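Local coordinates for UPF0141 protein yjdB (Campylobacter jejuni subsp. jejuni HB93-13, PDB 4TN0) that probably transfers phosphoethanolamine to its targets through a zinc-dependent, alkaline phosphatase-like periplasmic domain, and is required for polymyxin resistance and motility, at residues 212-215 / 216-219; 261-264 / 265-269; 280-283 / 284-288. One frame throughout, in Å; residues are numbered along the deposited sequence.

Interaction 1: residues 212-215 / 216-219; sequences KEQK and SYES
Q214 and Y217 face each other across a beta turn, which joins the loop after helix 186-211 to strand 218-224 of the alkaline phosphatase-like sheet. The turn corners are K215 and S216, both with helix-like backbone angles. A weak bond closes the turn from Y217 N to Q214 O, at 3.4 Å. Its details are doubtful, because Y217 N is modelled too close to a neighbour. The same oxygen, Q214 O, lies 3.7 Å from Y217 CB. In the Q214 side chain, CG stands beside the backbone N (chi1 -65°) and the chain bends at chi2 (-69°). This turns the amide back to the tyrosine, and OE1 comes obliquely to the ring, 4.3 Å from Y217 CD2. The K215 side chain is bent at chi2 and chi4 and packs on N260. The next shell holds the turn to the body of the domain. The Y217 hydroxyl is hydrogen-bonded to S144 O, and its side chain also touches K17 and L143. Q214 rests on L140. E218 forms a salt bridge with K18, and its backbone pairs with K17 and L19. S219 N bonds to N260 OD1. Finally, S219 points its CB back to the turn. Its OG stands 3.7 Å from Q214 O.

Interaction 2: residues 261-264 / 265-269; sequences DEKL and MNLAK
M265 sits over E262 at the start of helix 264-271. M265 CB lies 3.5 Å from E262 CA, and E262 CG lies 3.8 Å from M265 CB. The two side chains run at a slant to each other. M265 CG is placed anti to its own backbone N (chi1 -156°), and from there the chain bends at chi2 and heads away to W258 of strand 252-259. M265 N donates to D261 O at 3.3 Å, in the carbonyl plane. N266 follows with only a weak bond from its N to K263 O. Its CB skims E262 O, and its amide leads off outward. An Asx turn at D261 leads into the helix: OD1 accepts from K263 N at 2.9 Å, nearly along its own C-O axis. OD1 also takes a weak bond from L264 N. L267 comes next. Its N bonds to K263 O, coming from outside the carbonyl plane by 32°. Its CD2 meets K263 CE of the side chain at 3.9 Å, while CD1 lies 3.2 Å from the backbone K263 O. A268 N then donates to L264 O at 2.7 Å, almost straight (170° at the hydrogen). The A268 methyl packs on F257 and L303. L264 covers the same two residues and also touches E218 and S220 of strand 218-224. K269 N, next in sequence, bonds to M265 O.

Interaction 3: residues 280-283 / 284-288; sequences NLFS and TLLGY
T284 grips N280 through two bonds to a single oxygen. Its OG1 donates to N280 O at 2.8 Å, and its backbone N donates to the same atom at 3.3 Å. The two donors arrive from opposite faces of the N280 carbonyl plane. OG1 reaches that oxygen because it stands beside its own backbone N (chi1 -65°), which swings it back over the first turn of helix 281-288. The tight packing continues at L281 and L285. L281 CD1 meets L285 CG at 3.7 Å, and L281 CG lies as close to L285 CD1. The branches cross rather than run side by side. L285 CG also lies near L281 O, which accepts from L285 N. This flank of the helix is pressed on the central sheet, with L281 on L22 and F222 and L285 on L20 and L22.

F282 and L286 share fewer contacts, through the single methyl L286 CD1. It touches the ring at CE2 (3.7 Å) and comes to it obliquely. L286 CG stands 4.3 Å above the ring plane, displaced to the rim. Both residues are still buried, and helix 90-96 covers them through A90 and V93. The more open place is G287, which is partly exposed. Its N makes a short bond of 2.7 Å to S283 O, whereas Y288 N binds T284 O weakly.

Polar side chains on this buried helix have partners. N280 OD1 accepts from S277 N, and its ND2 donates to Y300 O. S283 OG is bonded to E297 N. T284 OG1 gives its hydrogen to N280 O and accepts from L302 N, so this hydroxyl works both as donor and acceptor and ties the helix start to the later loop.

How the interactions relate
The three interactions come in series along the chain. Interactions 1 and 2 have centres about 16 Å apart, 2 and 3 about 15 Å, and 1 and 3 about 21 Å. Interactions 1 and 2 lie at the start of strand 218-224, and helix 281-288 runs on along it to F222. E218 and D261 bring like charges within 3.5 Å (E218 OE2 to D261 OD2). K18, the salt-bridge partner of E218, also makes a cation-pi contact with Y288, which joins interactions 1 and 3. L264 CD1 packs on Y288 CE2, and Y288 OH bonds to S220. D226 and H227 of the zinc site follow the far end of this strand.

Interaction 1: residues 212-215 / 216-219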
ATOM      1  N   LYS A 212      -6.466  -2.358 -17.564  1.00 78.00           N
ATOM      2  CA  LYS A 212      -7.245  -1.852 -18.688  1.00 79.38           C
ATOM      3  C   LYS A 212      -7.550  -2.968 -19.691  1.00 77.68           C
ATOM      4  O   LYS A 212      -8.463  -2.851 -20.499  1.00 76.82           O
ATOM      5  CB  LYS A 212      -6.567  -0.634 -19.323  1.00 78.02           C
ATOM      6  CG  LYS A 212      -6.508   0.523 -18.328  1.00 75.57           C
ATOM      7  CD  LYS A 212      -5.776   1.737 -18.859  1.00 71.51           C
ATOM      8  CE  LYS A 212      -6.720   2.944 -18.917  1.00 73.86           C
ATOM      9  NZ  LYS A 212      -6.362   4.040 -17.950  1.00 79.41           N
ATOM     10  N   GLU A 213      -6.784  -4.048 -19.646  1.00 79.69           N
ATOM     11  CA  GLU A 213      -7.061  -5.178 -20.514  1.00 74.08           C
ATOM     12  C   GLU A 213      -8.133  -6.056 -19.894  1.00 76.09           C
ATOM     13  O   GLU A 213      -8.599  -7.018 -20.504  1.00 76.74           O
ATOM     14  CB  GLU A 213      -5.797  -6.003 -20.692  1.00 78.70           C
ATOM     15  CG  GLU A 213      -4.718  -5.396 -21.548  1.00 77.77           C
ATOM     16  CD  GLU A 213      -3.559  -6.346 -21.667  1.00 78.23           C
ATOM     17  OE1 GLU A 213      -3.813  -7.567 -21.730  1.00 89.27           O
ATOM     18  OE2 GLU A 213      -2.403  -5.882 -21.638  1.00 73.61           O
ATOM     19  N   GLN A 214      -8.543  -5.711 -18.679  1.00 78.05           N
ATOM     20  CA  GLN A 214      -9.577  -6.482 -17.989  1.00 79.37           C
ATOM     21  C   GLN A 214     -10.899  -5.737 -17.782  1.00 81.00           C
ATOM     22  O   GLN A 214     -11.308  -5.522 -16.637  1.00 84.55           O
ATOM     23  CB  GLN A 214      -9.049  -6.943 -16.622  1.00 71.99           C
ATOM     24  CG  GLN A 214      -7.886  -7.917 -16.681  1.00 73.21           C
ATOM     25  CD  GLN A 214      -8.310  -9.270 -17.214  1.00 74.92           C
ATOM     26  OE1 GLN A 214      -9.457  -9.669 -17.027  1.00 85.82           O
ATOM     27  NE2 GLN A 214      -7.396  -9.982 -17.880  1.00 65.28           N
ATOM     28  N   LYS A 215     -11.560  -5.323 -18.862  1.00 81.07           N
ATOM     29  CA  LYS A 215     -12.760  -4.487 -18.724  1.00 84.79           C
ATOM     30  C   LYS A 215     -14.051  -5.293 -18.664  1.00 81.96           C
ATOM     31  O   LYS A 215     -15.149  -4.738 -18.709  1.00 80.93           O
ATOM     32  CB  LYS A 215     -12.800  -3.373 -19.771  1.00 85.05           C
ATOM     33  CG  LYS A 215     -11.585  -2.446 -19.611  1.00 87.49           C
ATOM     34  CD  LYS A 215     -11.597  -1.822 -18.197  1.00 84.53           C
ATOM     35  CE  LYS A 215     -10.468  -0.831 -17.945  1.00 79.33           C
ATOM     36  NZ  LYS A 215     -10.335   0.220 -18.998  1.00 78.56           N
ATOM     37  N   SER A 216     -13.910  -6.608 -18.583  1.00 75.60           N
ATOM     38  CA  SER A 216     -15.052  -7.454 -18.291  1.00 71.66           C
ATOM     39  C   SER A 216     -15.436  -7.177 -16.825  1.00 72.25           C
ATOM     40  O   SER A 216     -16.504  -7.559 -16.352  1.00 75.80           O
ATOM     41  CB  SER A 216     -14.711  -8.926 -18.529  1.00 78.89           C
ATOM     42  OG  SER A 216     -15.774  -9.792 -18.164  1.00 76.09           O
ATOM     43  N   TYR A 217     -14.519  -6.506 -16.123  1.00 76.88           N
ATOM     44  CA  TYR A 217     -14.598  -6.195 -14.694  1.00 73.08           C
ATOM     45  C   TYR A 217     -14.535  -4.699 -14.358  1.00 68.86           C
ATOM     46  O   TYR A 217     -14.040  -3.878 -15.136  1.00 65.35           O
ATOM     47  CB  TYR A 217     -13.467  -6.884 -13.941  1.00 68.40           C
ATOM     48  CG  TYR A 217     -13.585  -8.375 -13.813  1.00 67.02           C
ATOM     49  CD1 TYR A 217     -14.138  -8.943 -12.673  1.00 66.81           C
ATOM     50  CD2 TYR A 217     -13.122  -9.218 -14.812  1.00 67.74           C
ATOM     51  CE1 TYR A 217     -14.234 -10.308 -12.531  1.00 65.98           C
ATOM     52  CE2 TYR A 217     -13.215 -10.593 -14.681  1.00 68.04           C
ATOM     53  CZ  TYR A 217     -13.773 -11.132 -13.535  1.00 64.72           C
ATOM     54  OH  TYR A 217     -13.868 -12.499 -13.392  1.00 61.83           O
ATOM     55  N   GLU A 218     -15.030  -4.363 -13.173  1.00 67.04           N
ATOM     56  CA  GLU A 218     -14.782  -3.056 -12.594  1.00 72.70           C
ATOM     57  C   GLU A 218     -13.503  -3.185 -11.754  1.00 73.92           C
ATOM     58  O   GLU A 218     -13.458  -3.937 -10.766  1.00 70.14           O
ATOM     59  CB  GLU A 218     -15.963  -2.600 -11.731  1.00 72.68           C
ATOM     60  CG  GLU A 218     -15.561  -1.787 -10.502  1.00 71.27           C
ATOM     61  CD  GLU A 218     -16.728  -1.485  -9.580  1.00 81.04           C
ATOM     62  OE1 GLU A 218     -16.493  -1.250  -8.367  1.00 75.69           O
ATOM     63  OE2 GLU A 218     -17.881  -1.473 -10.072  1.00 89.64           O
ATOM     64  N   SER A 219     -12.459  -2.465 -12.160  1.00 70.41           N
ATOM     65  CA  SER A 219     -11.136  -2.677 -11.579  1.00 68.12           C
ATOM     66  C   SER A 219     -10.649  -1.454 -10.822  1.00 67.13           C
ATOM     67  O   SER A 219     -10.817  -0.309 -11.261  1.00 65.30           O
ATOM     68  CB  SER A 219     -10.127  -3.044 -12.668  1.00 66.77           C
ATOM     69  OG  SER A 219     -10.465  -4.279 -13.280  1.00 71.77           O
TER

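Interaction 2: residues 261-264 / 265-269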
ATOM      1  N   ASP A 261     -13.756   2.571 -13.137  1.00 68.94           N
ATOM      2  CA  ASP A 261     -15.018   3.151 -12.718  1.00 71.96           C
ATOM      3  C   ASP A 261     -14.729   4.563 -12.266  1.00 75.72           C
ATOM      4  O   ASP A 261     -14.254   4.772 -11.153  1.00 79.10           O
ATOM      5  CB  ASP A 261     -15.621   2.317 -11.581  1.00 75.21           C
ATOM      6  CG  ASP A 261     -16.942   2.865 -11.054  1.00 75.26           C
ATOM      7  OD1 ASP A 261     -17.168   4.096 -11.058  1.00 74.83           O
ATOM      8  OD2 ASP A 261     -17.763   2.032 -10.614  1.00 75.21           O
ATOM      9  N   GLU A 262     -15.043   5.542 -13.102  1.00 77.53           N
ATOM     10  CA  GLU A 262     -14.630   6.899 -12.783  1.00 78.31           C
ATOM     11  C   GLU A 262     -15.583   7.612 -11.848  1.00 74.94           C
ATOM     12  O   GLU A 262     -15.578   8.841 -11.760  1.00 78.46           O
ATOM     13  CB  GLU A 262     -14.352   7.735 -14.033  1.00 86.45           C
ATOM     14  CG  GLU A 262     -12.882   7.555 -14.475  1.00 87.26           C
ATOM     15  CD  GLU A 262     -12.405   8.592 -15.479  1.00 95.88           C
ATOM     16  OE1 GLU A 262     -13.253   9.353 -15.994  1.00 98.52           O
ATOM     17  OE2 GLU A 262     -11.175   8.661 -15.734  1.00 98.69           O
ATOM     18  N   LYS A 263     -16.410   6.850 -11.150  1.00 72.84           N
ATOM     19  CA  LYS A 263     -17.241   7.472 -10.140  1.00 77.80           C
ATOM     20  C   LYS A 263     -16.522   7.299  -8.801  1.00 77.73           C
ATOM     21  O   LYS A 263     -16.539   8.184  -7.934  1.00 73.64           O
ATOM     22  CB  LYS A 263     -18.629   6.829 -10.112  1.00 79.94           C
ATOM     23  CG  LYS A 263     -19.493   7.304  -8.968  1.00 75.18           C
ATOM     24  CD  LYS A 263     -19.671   6.260  -7.890  1.00 75.87           C
ATOM     25  CE  LYS A 263     -20.580   6.809  -6.788  1.00 77.67           C
ATOM     26  NZ  LYS A 263     -21.276   5.749  -6.007  1.00 69.57           N
ATOM     27  N   LEU A 264     -15.826   6.173  -8.686  1.00 77.71           N
ATOM     28  CA  LEU A 264     -14.899   5.928  -7.594  1.00 72.24           C
ATOM     29  C   LEU A 264     -13.730   6.881  -7.740  1.00 72.85           C
ATOM     30  O   LEU A 264     -13.294   7.521  -6.776  1.00 73.49           O
ATOM     31  CB  LEU A 264     -14.421   4.479  -7.609  1.00 64.13           C
ATOM     32  CG  LEU A 264     -15.574   3.494  -7.445  1.00 69.22           C
ATOM     33  CD1 LEU A 264     -15.085   2.049  -7.425  1.00 64.49           C
ATOM     34  CD2 LEU A 264     -16.367   3.843  -6.188  1.00 66.66           C
ATOM     35  N   MET A 265     -13.250   6.989  -8.972  1.00 71.47           N
ATOM     36  CA  MET A 265     -12.161   7.885  -9.293  1.00 71.56           C
ATOM     37  C   MET A 265     -12.443   9.304  -8.854  1.00 72.84           C
ATOM     38  O   MET A 265     -11.527  10.018  -8.430  1.00 75.76           O
ATOM     39  CB  MET A 265     -11.891   7.859 -10.798  1.00 74.20           C
ATOM     40  CG  MET A 265     -10.492   8.258 -11.174  1.00 76.23           C
ATOM     41  SD  MET A 265      -9.323   6.934 -10.841  1.00 70.27           S
ATOM     42  CE  MET A 265      -7.865   7.674 -11.565  1.00 66.61           C
ATOM     43  N   ASN A 266     -13.705   9.722  -8.934  1.00 74.79           N
ATOM     44  CA  ASN A 266     -14.002  11.101  -8.555  1.00 79.42           C
ATOM     45  C   ASN A 266     -14.420  11.214  -7.079  1.00 80.54           C
ATOM     46  O   ASN A 266     -14.278  12.291  -6.488  1.00 80.86           O
ATOM     47  CB  ASN A 266     -15.066  11.712  -9.472  1.00 79.00           C
ATOM     48  CG  ASN A 266     -15.205  13.218  -9.273  1.00 93.56           C
ATOM     49  OD1 ASN A 266     -14.224  13.966  -9.412  1.00 88.05           O
ATOM     50  ND2 ASN A 266     -16.424  13.675  -8.960  1.00 86.75           N
ATOM     51  N   LEU A 267     -14.889  10.125  -6.470  1.00 74.60           N
ATOM     52  CA  LEU A 267     -15.038  10.142  -5.023  1.00 72.09           C
ATOM     53  C   LEU A 267     -13.659  10.227  -4.375  1.00 69.92           C
ATOM     54  O   LEU A 267     -13.460  10.952  -3.394  1.00 69.54           O
ATOM     55  CB  LEU A 267     -15.788   8.912  -4.519  1.00 77.11           C
ATOM     56  CG  LEU A 267     -17.297   8.987  -4.292  1.00 73.07           C
ATOM     57  CD1 LEU A 267     -18.010   9.658  -5.464  1.00 77.89           C
ATOM     58  CD2 LEU A 267     -17.869   7.594  -4.046  1.00 68.89           C
ATOM     59  N   ALA A 268     -12.726   9.445  -4.905  1.00 72.87           N
ATOM     60  CA  ALA A 268     -11.350   9.470  -4.435  1.00 69.31           C
ATOM     61  C   ALA A 268     -10.748  10.877  -4.553  1.00 67.26           C
ATOM     62  O   ALA A 268     -10.116  11.378  -3.612  1.00 60.90           O
ATOM     63  CB  ALA A 268     -10.523   8.459  -5.202  1.00 62.70           C
ATOM     64  N   LYS A 269     -10.964  11.510  -5.705  1.00 70.80           N
ATOM     65  CA  LYS A 269     -10.411  12.835  -5.985  1.00 67.54           C
ATOM     66  C   LYS A 269     -10.938  13.872  -5.005  1.00 69.06           C
ATOM     67  O   LYS A 269     -10.233  14.823  -4.653  1.00 69.08           O
ATOM     68  CB  LYS A 269     -10.737  13.270  -7.423  1.00 70.84           C
ATOM     69  CG  LYS A 269     -10.173  14.644  -7.803  1.00 70.16           C
ATOM     70  CD  LYS A 269     -10.329  14.981  -9.297  1.00 77.26           C
ATOM     71  CE  LYS A 269     -11.477  15.975  -9.545  1.00 86.49           C
ATOM     72  NZ  LYS A 269     -11.015  17.397  -9.744  1.00 85.38           N
TER

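Interaction 3: residues 280-283 / 284-288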
ATOM      1  N   ASN A 280      -8.199   3.918   7.960  1.00 45.27           N
ATOM      2  CA  ASN A 280      -9.212   3.848   6.929  1.00 47.08           C
ATOM      3  C   ASN A 280      -9.209   2.578   6.089  1.00 49.98           C
ATOM      4  O   ASN A 280     -10.135   2.379   5.310  1.00 50.31           O
ATOM      5  CB  ASN A 280      -9.059   5.036   5.973  1.00 47.91           C
ATOM      6  CG  ASN A 280      -9.359   6.357   6.631  1.00 51.47           C
ATOM      7  OD1 ASN A 280      -8.458   7.056   7.092  1.00 52.86           O
ATOM      8  ND2 ASN A 280     -10.636   6.715   6.679  1.00 54.51           N
ATOM      9  N   LEU A 281      -8.199   1.714   6.215  1.00 49.07           N
ATOM     10  CA  LEU A 281      -8.096   0.626   5.239  1.00 47.87           C
ATOM     11  C   LEU A 281      -9.159  -0.427   5.526  1.00 49.56           C
ATOM     12  O   LEU A 281      -9.740  -1.011   4.606  1.00 49.51           O
ATOM     13  CB  LEU A 281      -6.695  -0.032   5.237  1.00 37.93           C
ATOM     14  CG  LEU A 281      -6.596  -1.165   4.188  1.00 43.69           C
ATOM     15  CD1 LEU A 281      -6.805  -0.645   2.773  1.00 40.98           C
ATOM     16  CD2 LEU A 281      -5.317  -2.025   4.240  1.00 40.89           C
ATOM     17  N   PHE A 282      -9.479  -0.606   6.799  1.00 49.17           N
ATOM     18  CA  PHE A 282     -10.410  -1.655   7.182  1.00 48.79           C
ATOM     19  C   PHE A 282     -11.786  -1.465   6.535  1.00 54.54           C
ATOM     20  O   PHE A 282     -12.261  -2.355   5.828  1.00 51.60           O
ATOM     21  CB  PHE A 282     -10.551  -1.720   8.703  1.00 46.49           C
ATOM     22  CG  PHE A 282     -11.421  -2.845   9.175  1.00 51.76           C
ATOM     23  CD1 PHE A 282     -10.931  -4.141   9.225  1.00 48.15           C
ATOM     24  CD2 PHE A 282     -12.747  -2.619   9.521  1.00 52.59           C
ATOM     25  CE1 PHE A 282     -11.734  -5.183   9.650  1.00 51.49           C
ATOM     26  CE2 PHE A 282     -13.559  -3.660   9.941  1.00 52.49           C
ATOM     27  CZ  PHE A 282     -13.054  -4.943  10.003  1.00 52.91           C
ATOM     28  N   SER A 283     -12.414  -0.306   6.747  1.00 52.09           N
ATOM     29  CA  SER A 283     -13.763  -0.099   6.224  1.00 56.10           C
ATOM     30  C   SER A 283     -13.735   0.058   4.712  1.00 58.92           C
ATOM     31  O   SER A 283     -14.690  -0.341   4.032  1.00 58.05           O
ATOM     32  CB  SER A 283     -14.430   1.135   6.851  1.00 56.80           C
ATOM     33  OG  SER A 283     -14.767   0.925   8.214  1.00 53.03           O
ATOM     34  N   THR A 284     -12.632   0.593   4.184  1.00 56.10           N
ATOM     35  CA  THR A 284     -12.503   0.767   2.737  1.00 56.73           C
ATOM     36  C   THR A 284     -12.518  -0.583   2.042  1.00 55.87           C
ATOM     37  O   THR A 284     -13.093  -0.726   0.961  1.00 62.16           O
ATOM     38  CB  THR A 284     -11.210   1.527   2.343  1.00 54.88           C
ATOM     39  OG1 THR A 284     -11.271   2.864   2.843  1.00 50.79           O
ATOM     40  CG2 THR A 284     -11.069   1.596   0.832  1.00 49.54           C
ATOM     41  N   LEU A 285     -11.923  -1.581   2.688  1.00 55.33           N
ATOM     42  CA  LEU A 285     -11.842  -2.927   2.119  1.00 54.77           C
ATOM     43  C   LEU A 285     -13.167  -3.698   2.255  1.00 54.54           C
ATOM     44  O   LEU A 285     -13.549  -4.466   1.372  1.00 54.67           O
ATOM     45  CB  LEU A 285     -10.703  -3.697   2.784  1.00 51.86           C
ATOM     46  CG  LEU A 285      -9.255  -3.373   2.391  1.00 48.05           C
ATOM     47  CD1 LEU A 285      -8.357  -4.304   3.161  1.00 48.81           C
ATOM     48  CD2 LEU A 285      -8.993  -3.519   0.895  1.00 47.42           C
ATOM     49  N   LEU A 286     -13.863  -3.508   3.368  1.00 54.34           N
ATOM     50  CA  LEU A 286     -15.173  -4.120   3.519  1.00 57.07           C
ATOM     51  C   LEU A 286     -16.124  -3.447   2.535  1.00 58.95           C
ATOM     52  O   LEU A 286     -16.768  -4.112   1.723  1.00 56.50           O
ATOM     53  CB  LEU A 286     -15.686  -3.987   4.950  1.00 55.48           C
ATOM     54  CG  LEU A 286     -14.940  -4.743   6.042  1.00 51.31           C
ATOM     55  CD1 LEU A 286     -15.832  -4.929   7.254  1.00 52.21           C
ATOM     56  CD2 LEU A 286     -14.479  -6.076   5.522  1.00 51.95           C
ATOM     57  N   GLY A 287     -16.163  -2.116   2.584  1.00 58.79           N
ATOM     58  CA  GLY A 287     -17.034  -1.335   1.727  1.00 61.52           C
ATOM     59  C   GLY A 287     -16.905  -1.628   0.243  1.00 63.77           C
ATOM     60  O   GLY A 287     -17.872  -1.509  -0.514  1.00 70.25           O
ATOM     61  N   TYR A 288     -15.712  -2.018  -0.183  1.00 62.07           N
ATOM     62  CA  TYR A 288     -15.463  -2.190  -1.603  1.00 60.84           C
ATOM     63  C   TYR A 288     -16.205  -3.395  -2.135  1.00 62.04           C
ATOM     64  O   TYR A 288     -16.662  -3.388  -3.281  1.00 66.37           O
ATOM     65  CB  TYR A 288     -13.970  -2.339  -1.902  1.00 59.76           C
ATOM     66  CG  TYR A 288     -13.675  -2.211  -3.375  1.00 55.55           C
ATOM     67  CD1 TYR A 288     -13.693  -3.326  -4.209  1.00 53.00           C
ATOM     68  CD2 TYR A 288     -13.406  -0.969  -3.940  1.00 54.18           C
ATOM     69  CE1 TYR A 288     -13.442  -3.208  -5.561  1.00 49.62           C
ATOM     70  CE2 TYR A 288     -13.156  -0.841  -5.288  1.00 52.99           C
ATOM     71  CZ  TYR A 288     -13.175  -1.966  -6.094  1.00 52.66           C
ATOM     72  OH  TYR A 288     -12.924  -1.844  -7.439  1.00 57.39           O
TER